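Long-range contacts in acyl-CoA thioesterase II (Mycobacterium avium subsp. paratuberculosis, PDB 4R9Z), which probably hydrolyses fatty acyl-CoA thioesters to free fatty acids and coenzyme A, using a double hot-dog fold: residues 177-182 and 233-238; 218-223 and 268-273. One frame throughout, in Å; residues are numbered along the deposited sequence.

Contact 1 of 2, residues 177-182 and 233-238; sequences WWRPDG and SDWLFY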
loop_
_atom_site.group_PDB
_atom_site.type_symbol
_atom_site.label_atom_id
_atom_site.label_comp_id
_atom_site.label_asym_id
_atom_site.label_seq_id
_atom_site.Cartn_x
_atom_site.Cartn_y
_atom_site.Cartn_z
ATOM N N TRP B 177 15.695 -11.299 13.591
ATOM C CA TRP B 177 16.514 -10.179 14.023
ATOM C C TRP B 177 17.407 -9.805 12.859
ATOM O O TRP B 177 17.931 -10.678 12.175
ATOM C CB TRP B 177 17.376 -10.527 15.235
ATOM C CG TRP B 177 16.643 -10.658 16.525
ATOM C CD1 TRP B 177 16.384 -11.811 17.207
ATOM C CD2 TRP B 177 16.068 -9.599 17.293
ATOM N NE1 TRP B 177 15.691 -11.533 18.358
ATOM C CE2 TRP B 177 15.481 -10.180 18.433
ATOM C CE3 TRP B 177 15.995 -8.212 17.130
ATOM C CZ2 TRP B 177 14.827 -9.427 19.402
ATOM C CZ3 TRP B 177 15.347 -7.465 18.093
ATOM C CH2 TRP B 177 14.776 -8.073 19.215
ATOM N N TRP B 178 17.592 -8.513 12.631
ATOM C CA TRP B 178 18.518 -8.089 11.595
ATOM C C TRP B 178 19.192 -6.783 11.983
ATOM O O TRP B 178 18.636 -5.969 12.732
ATOM C CB TRP B 178 17.803 -7.939 10.248
ATOM C CG TRP B 178 17.095 -6.636 10.093
ATOM C CD1 TRP B 178 15.862 -6.303 10.579
ATOM C CD2 TRP B 178 17.588 -5.476 9.416
ATOM N NE1 TRP B 178 15.556 -5.008 10.238
ATOM C CE2 TRP B 178 16.600 -4.478 9.526
ATOM C CE3 TRP B 178 18.770 -5.186 8.725
ATOM C CZ2 TRP B 178 16.758 -3.209 8.970
ATOM C CZ3 TRP B 178 18.925 -3.930 8.176
ATOM C CH2 TRP B 178 17.923 -2.955 8.301
ATOM N N ARG B 179 20.408 -6.609 11.486
ATOM C CA ARG B 179 21.102 -5.338 11.573
ATOM C C ARG B 179 22.023 -5.222 10.370
ATOM O O ARG B 179 22.412 -6.237 9.789
ATOM C CB ARG B 179 21.888 -5.236 12.881
ATOM C CG ARG B 179 23.090 -6.164 12.951
ATOM C CD ARG B 179 23.825 -6.009 14.272
ATOM N NE ARG B 179 24.919 -6.965 14.405
ATOM C CZ ARG B 179 25.811 -6.946 15.390
ATOM N NH1 ARG B 179 25.737 -6.017 16.332
ATOM N NH2 ARG B 179 26.774 -7.856 15.433
ATOM N N PRO B 180 22.372 -3.987 9.982
ATOM C CA PRO B 180 23.315 -3.855 8.867
ATOM C C PRO B 180 24.708 -4.316 9.283
ATOM O O PRO B 180 25.123 -4.076 10.419
ATOM C CB PRO B 180 23.291 -2.355 8.549
ATOM C CG PRO B 180 22.048 -1.828 9.202
ATOM C CD PRO B 180 21.785 -2.699 10.385
ATOM N N ASP B 181 25.423 -4.956 8.365
ATOM C CA ASP B 181 26.760 -5.456 8.656
ATOM C C ASP B 181 27.794 -4.369 8.360
ATOM O O ASP B 181 28.442 -4.376 7.308
ATOM C CB ASP B 181 27.054 -6.721 7.845
ATOM C CG ASP B 181 28.333 -7.414 8.285
ATOM O OD1 ASP B 181 28.738 -7.226 9.453
ATOM O OD2 ASP B 181 28.933 -8.143 7.467
ATOM N N GLY B 182 27.938 -3.431 9.291
ATOM C CA GLY B 182 28.739 -2.241 9.065
ATOM C C GLY B 182 28.071 -1.022 9.671
ATOM O O GLY B 182 26.943 -1.102 10.164
ATOM N N SER B 233 22.008 1.024 14.728
ATOM C CA SER B 233 23.234 0.788 15.480
ATOM C C SER B 233 23.048 -0.402 16.407
ATOM O O SER B 233 23.907 -0.703 17.233
ATOM C CB SER B 233 23.622 2.026 16.288
ATOM O OG SER B 233 22.555 2.428 17.129
ATOM N N ASP B 234 21.921 -1.084 16.244
ATOM C CA ASP B 234 21.592 -2.246 17.050
ATOM C C ASP B 234 20.651 -3.131 16.235
ATOM O O ASP B 234 20.293 -2.781 15.111
ATOM C CB ASP B 234 20.951 -1.818 18.372
ATOM C CG ASP B 234 21.077 -2.874 19.453
ATOM O OD1 ASP B 234 21.533 -3.997 19.149
ATOM O OD2 ASP B 234 20.710 -2.576 20.610
ATOM N N TRP B 235 20.277 -4.288 16.775
ATOM C CA TRP B 235 19.425 -5.221 16.038
ATOM C C TRP B 235 17.996 -4.704 15.881
ATOM O O TRP B 235 17.508 -3.924 16.706
ATOM C CB TRP B 235 19.404 -6.589 16.722
ATOM C CG TRP B 235 20.717 -7.299 16.676
ATOM C CD1 TRP B 235 21.748 -7.174 17.563
ATOM C CD2 TRP B 235 21.148 -8.243 15.689
ATOM N NE1 TRP B 235 22.794 -7.985 17.190
ATOM C CE2 TRP B 235 22.451 -8.651 16.044
ATOM C CE3 TRP B 235 20.561 -8.782 14.542
ATOM C CZ2 TRP B 235 23.175 -9.572 15.291
ATOM C CZ3 TRP B 235 21.283 -9.697 13.794
ATOM C CH2 TRP B 235 22.576 -10.083 14.174
ATOM N N LEU B 236 17.327 -5.170 14.829
ATOM C CA LEU B 236 15.937 -4.812 14.575
ATOM C C LEU B 236 15.074 -6.060 14.437
ATOM O O LEU B 236 15.483 -7.041 13.815
ATOM C CB LEU B 236 15.811 -3.969 13.304
ATOM C CG LEU B 236 16.391 -2.557 13.275
ATOM C CD1 LEU B 236 15.858 -1.818 12.065
ATOM C CD2 LEU B 236 16.050 -1.817 14.551
ATOM N N PHE B 237 13.875 -6.006 15.007
ATOM C CA PHE B 237 12.921 -7.107 14.917
ATOM C C PHE B 237 12.022 -6.932 13.698
ATOM O O PHE B 237 11.308 -5.937 13.589
ATOM C CB PHE B 237 12.074 -7.177 16.188
ATOM C CG PHE B 237 11.230 -8.418 16.300
ATOM C CD1 PHE B 237 9.958 -8.465 15.750
ATOM C CD2 PHE B 237 11.694 -9.530 16.984
ATOM C CE1 PHE B 237 9.176 -9.604 15.861
ATOM C CE2 PHE B 237 10.912 -10.667 17.102
ATOM C CZ PHE B 237 9.657 -10.706 16.539
ATOM N N TYR B 238 12.047 -7.900 12.789
ATOM C CA TYR B 238 11.183 -7.841 11.615
ATOM C C TYR B 238 10.214 -9.009 11.601
ATOM O O TYR B 238 10.544 -10.103 11.144
ATOM C CB TYR B 238 12.011 -7.831 10.330
ATOM C CG TYR B 238 11.230 -7.435 9.096
ATOM C CD1 TYR B 238 10.109 -6.623 9.193
ATOM C CD2 TYR B 238 11.634 -7.848 7.829
ATOM C CE1 TYR B 238 9.397 -6.249 8.066
ATOM C CE2 TYR B 238 10.930 -7.477 6.693
ATOM C CZ TYR B 238 9.814 -6.676 6.820
ATOM O OH TYR B 238 9.108 -6.302 5.699
#
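The indole of Trp-235 carries the side chain of Arg-179 across one face: CD sits over the five-membered ring in a CH-pi contact, 3.6 Å from its centroid. Beyond CD the guanidinium continues over the same face, its plane turned only 15° from the indole, with Arg-179 NE 3.3 Å from Trp-235 CZ2. Arg-179 CG stands between the backbone N and the carbonyl carbon (chi1 70°), the crowded position, and the chain then runs extended over the indole. At the indole edge, in its plane, is Trp-178 N, while Trp-235 CE3 lies 3.7 Å from Trp-177 CB. Trp-177 offers a face to the edge of Phe-237 in a T-shaped pair, ring planes at 83° and Phe-237 CD2 leading; Phe-237 CB adds an off-centre CH-pi contact. On the other face of the sheet Trp-178 and Leu-236 run side by side, Trp-178 CZ2 3.5 Å from Leu-236 CD1, and both lie against Met-256; Trp-178 also meets Met-198 of helix 188-201.

Trp-178 and Leu-236 form an antiparallel hydrogen-bonded pair, with Trp-178 N 2.8 Å from Leu-236 O. Leu-236 N returns a bond to Trp-178 O at 2.6 Å; Trp-177 and Phe-237 make the neighbouring non-hydrogen-bonded pair. Strand 176-180 thus bonds to strand 236-246 along one edge and to strand 159-163 along the other, in the second hot-dog repeat.

Two polar ends find partners outside: Arg-179 NE in a salt bridge to Glu-160, Trp-177 NE1 on Pro-130 O. More locally, Trp-235 N meets Asp-234 OD1 from above the carboxylate plane. Side-chain contacts across the strands are mainly apolar and aromatic and the hydrogen bonds between them are backbone ones, while the Arg-179 charge lies at the margin beside Glu-160.

Contact 2 of 2, residues 218-223 and 268-273; sequences AQRDHS and KQEMYF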
loop_
_atom_site.group_PDB
_atom_site.type_symbol
_atom_site.label_atom_id
_atom_site.label_comp_id
_atom_site.label_asym_id
_atom_site.label_seq_id
_atom_site.Cartn_x
_atom_site.Cartn_y
_atom_site.Cartn_z
ATOM N N ALA B 218 8.032 -13.386 -8.543
ATOM C CA ALA B 218 8.388 -12.007 -8.844
ATOM C C ALA B 218 7.574 -11.084 -7.953
ATOM O O ALA B 218 6.374 -11.283 -7.776
ATOM C CB ALA B 218 8.148 -11.688 -10.312
ATOM N N GLN B 219 8.231 -10.089 -7.371
ATOM C CA GLN B 219 7.527 -9.128 -6.540
ATOM C C GLN B 219 6.744 -8.199 -7.452
ATOM O O GLN B 219 7.256 -7.762 -8.479
ATOM C CB GLN B 219 8.506 -8.355 -5.660
ATOM C CG GLN B 219 9.527 -9.256 -4.981
ATOM C CD GLN B 219 10.226 -8.591 -3.816
ATOM O OE1 GLN B 219 10.539 -7.403 -3.859
ATOM N NE2 GLN B 219 10.469 -9.360 -2.757
ATOM N N ARG B 220 5.507 -7.892 -7.073
ATOM C CA ARG B 220 4.649 -7.062 -7.906
ATOM C C ARG B 220 4.506 -5.667 -7.315
ATOM O O ARG B 220 4.601 -4.669 -8.028
ATOM C CB ARG B 220 3.281 -7.715 -8.080
ATOM C CG ARG B 220 2.322 -6.920 -8.941
ATOM C CD ARG B 220 2.920 -6.591 -10.292
ATOM N NE ARG B 220 1.938 -5.984 -11.188
ATOM C CZ ARG B 220 2.173 -5.691 -12.465
ATOM N NH1 ARG B 220 3.362 -5.939 -12.993
ATOM N NH2 ARG B 220 1.225 -5.143 -13.213
ATOM N N ASP B 221 4.287 -5.591 -6.009
ATOM C CA ASP B 221 4.299 -4.296 -5.346
ATOM C C ASP B 221 4.760 -4.371 -3.893
ATOM O O ASP B 221 4.727 -5.426 -3.264
ATOM C CB ASP B 221 2.921 -3.614 -5.450
ATOM C CG ASP B 221 1.778 -4.467 -4.923
ATOM O OD1 ASP B 221 1.326 -5.379 -5.651
ATOM O OD2 ASP B 221 1.297 -4.192 -3.804
ATOM N N HIS B 222 5.215 -3.228 -3.388
ATOM C CA HIS B 222 5.727 -3.104 -2.031
ATOM C C HIS B 222 5.217 -1.811 -1.412
ATOM O O HIS B 222 5.273 -0.755 -2.037
ATOM C CB HIS B 222 7.256 -3.120 -2.033
ATOM C CG HIS B 222 7.867 -3.134 -0.668
ATOM N ND1 HIS B 222 7.861 -4.253 0.138
ATOM C CD2 HIS B 222 8.499 -2.166 0.037
ATOM C CE1 HIS B 222 8.469 -3.976 1.276
ATOM N NE2 HIS B 222 8.868 -2.716 1.240
ATOM N N SER B 223 4.755 -1.891 -0.174
ATOM C CA SER B 223 4.187 -0.741 0.514
ATOM C C SER B 223 4.768 -0.632 1.912
ATOM O O SER B 223 4.838 -1.631 2.631
ATOM C CB SER B 223 2.663 -0.855 0.606
ATOM O OG SER B 223 2.022 -0.530 -0.611
ATOM N N LYS B 268 3.534 -4.097 3.616
ATOM C CA LYS B 268 2.742 -5.064 2.863
ATOM C C LYS B 268 3.357 -5.300 1.489
ATOM O O LYS B 268 3.826 -4.366 0.846
ATOM C CB LYS B 268 1.297 -4.591 2.712
ATOM C CG LYS B 268 0.333 -5.701 2.324
ATOM C CD LYS B 268 -0.035 -6.558 3.522
ATOM C CE LYS B 268 -1.032 -5.850 4.422
ATOM N NZ LYS B 268 -1.347 -6.660 5.634
ATOM N N GLN B 269 3.347 -6.550 1.034
ATOM C CA GLN B 269 3.948 -6.886 -0.250
ATOM C C GLN B 269 3.128 -7.922 -1.010
ATOM O O GLN B 269 2.692 -8.926 -0.448
ATOM C CB GLN B 269 5.375 -7.402 -0.053
ATOM C CG GLN B 269 6.095 -7.738 -1.352
ATOM C CD GLN B 269 7.497 -8.261 -1.124
ATOM O OE1 GLN B 269 7.854 -9.337 -1.600
ATOM N NE2 GLN B 269 8.302 -7.503 -0.388
ATOM N N GLU B 270 2.940 -7.679 -2.301
ATOM C CA GLU B 270 2.235 -8.620 -3.156
ATOM C C GLU B 270 3.219 -9.172 -4.175
ATOM O O GLU B 270 3.986 -8.418 -4.778
ATOM C CB GLU B 270 1.046 -7.941 -3.841
ATOM C CG GLU B 270 0.163 -8.864 -4.671
ATOM C CD GLU B 270 -1.011 -8.130 -5.301
ATOM O OE1 GLU B 270 -0.803 -7.012 -5.828
ATOM O OE2 GLU B 270 -2.142 -8.665 -5.265
ATOM N N MET B 271 3.220 -10.490 -4.346
ATOM C CA MET B 271 4.150 -11.110 -5.279
ATOM C C MET B 271 3.476 -12.151 -6.171
ATOM O O MET B 271 2.495 -12.785 -5.779
ATOM C CB MET B 271 5.320 -11.740 -4.521
ATOM C CG MET B 271 4.956 -12.922 -3.646
ATOM S SD MET B 271 6.141 -13.148 -2.302
ATOM C CE MET B 271 5.637 -11.850 -1.177
ATOM N N TYR B 272 4.021 -12.305 -7.375
ATOM C CA TYR B 272 3.487 -13.198 -8.399
ATOM C C TYR B 272 4.221 -14.540 -8.459
ATOM O O TYR B 272 5.452 -14.582 -8.509
ATOM C CB TYR B 272 3.553 -12.507 -9.760
ATOM C CG TYR B 272 3.121 -13.348 -10.944
ATOM C CD1 TYR B 272 1.828 -13.846 -11.039
ATOM C CD2 TYR B 272 4.003 -13.609 -11.992
ATOM C CE1 TYR B 272 1.432 -14.601 -12.134
ATOM C CE2 TYR B 272 3.617 -14.360 -13.089
ATOM C CZ TYR B 272 2.332 -14.855 -13.156
ATOM O OH TYR B 272 1.943 -15.602 -14.245
ATOM N N PHE B 273 3.458 -15.630 -8.411
ATOM C CA PHE B 273 3.994 -16.975 -8.632
ATOM C C PHE B 273 3.458 -17.601 -9.916
ATOM O O PHE B 273 2.301 -18.025 -9.963
ATOM C CB PHE B 273 3.671 -17.892 -7.457
ATOM C CG PHE B 273 4.473 -17.608 -6.226
ATOM C CD1 PHE B 273 4.023 -16.695 -5.283
ATOM C CD2 PHE B 273 5.674 -18.262 -6.003
ATOM C CE1 PHE B 273 4.761 -16.434 -4.144
ATOM C CE2 PHE B 273 6.412 -18.013 -4.864
ATOM C CZ PHE B 273 5.961 -17.094 -3.935
#
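Three side chains meet on one face of the paired strands: Gln-269 reaches out with its chain extended and sets NE2 3.3 Å from His-222 ND1, a weak hydrogen bond, with amide and imidazole planes 62° apart. Its OE1 lies 2.9 Å from Gln-219 NE2, too poorly angled to be a hydrogen bond. On the opposite face Asp-221 and Glu-270 cross with carboxylates almost perpendicular, at 88°, and Asp-221 OD1 comes 2.7 Å from Glu-270 OE1; such closeness probably shifts the ionisation of one acid.

Between these two faces strand 218-226 pairs antiparallel with strand 263-272 in the second hot-dog repeat, and the register slips by one at a classic beta bulge. There Glu-270 O receives two bonds, from Arg-220 N at 2.8 Å and from Asp-221 N at 3.1 Å, the latter on a lone pair. The next hydrogen-bonded pairs to either side are Ala-218 with Tyr-272 and Ser-223 with Lys-268.

A second shell fixes both faces. Ala-200 O accepts NE2 of both Gln-219 and Gln-269, and Ser-199 OG bonds His-222 NE2. The acids look across the dimer: Asp-221 OD2 is held by Trp-225 and His-63 of the second subunit, and Glu-270 OE1 by Ser-61 of that subunit. Arg-220, the first residue of the bulge, has a chain bent at chi2 (54°) and hydrogen-bonds Gln-84 and Ser-109 of the second subunit.

In the fold
Both contacts lie in the second hot-dog repeat, on opposite sides of the centre of the chain: their centres are 23 Å apart, though the nearest atoms come within about 5 Å without touching. In strand order, strand 249-258 separates strand 263-272 of contact 2 from strand 236-246 of contact 1, and strand 218-226 is followed along the chain by strand 236-246. The end of helix 188-201 joins them on one side of the sheet: Ser-199 accepts Tyr-238 OH from contact 1 through its carbonyl and bonds His-222 of contact 2 through its hydroxyl. Contact 2 faces the second subunit, whereas no other chain of the assembly touches contact 1.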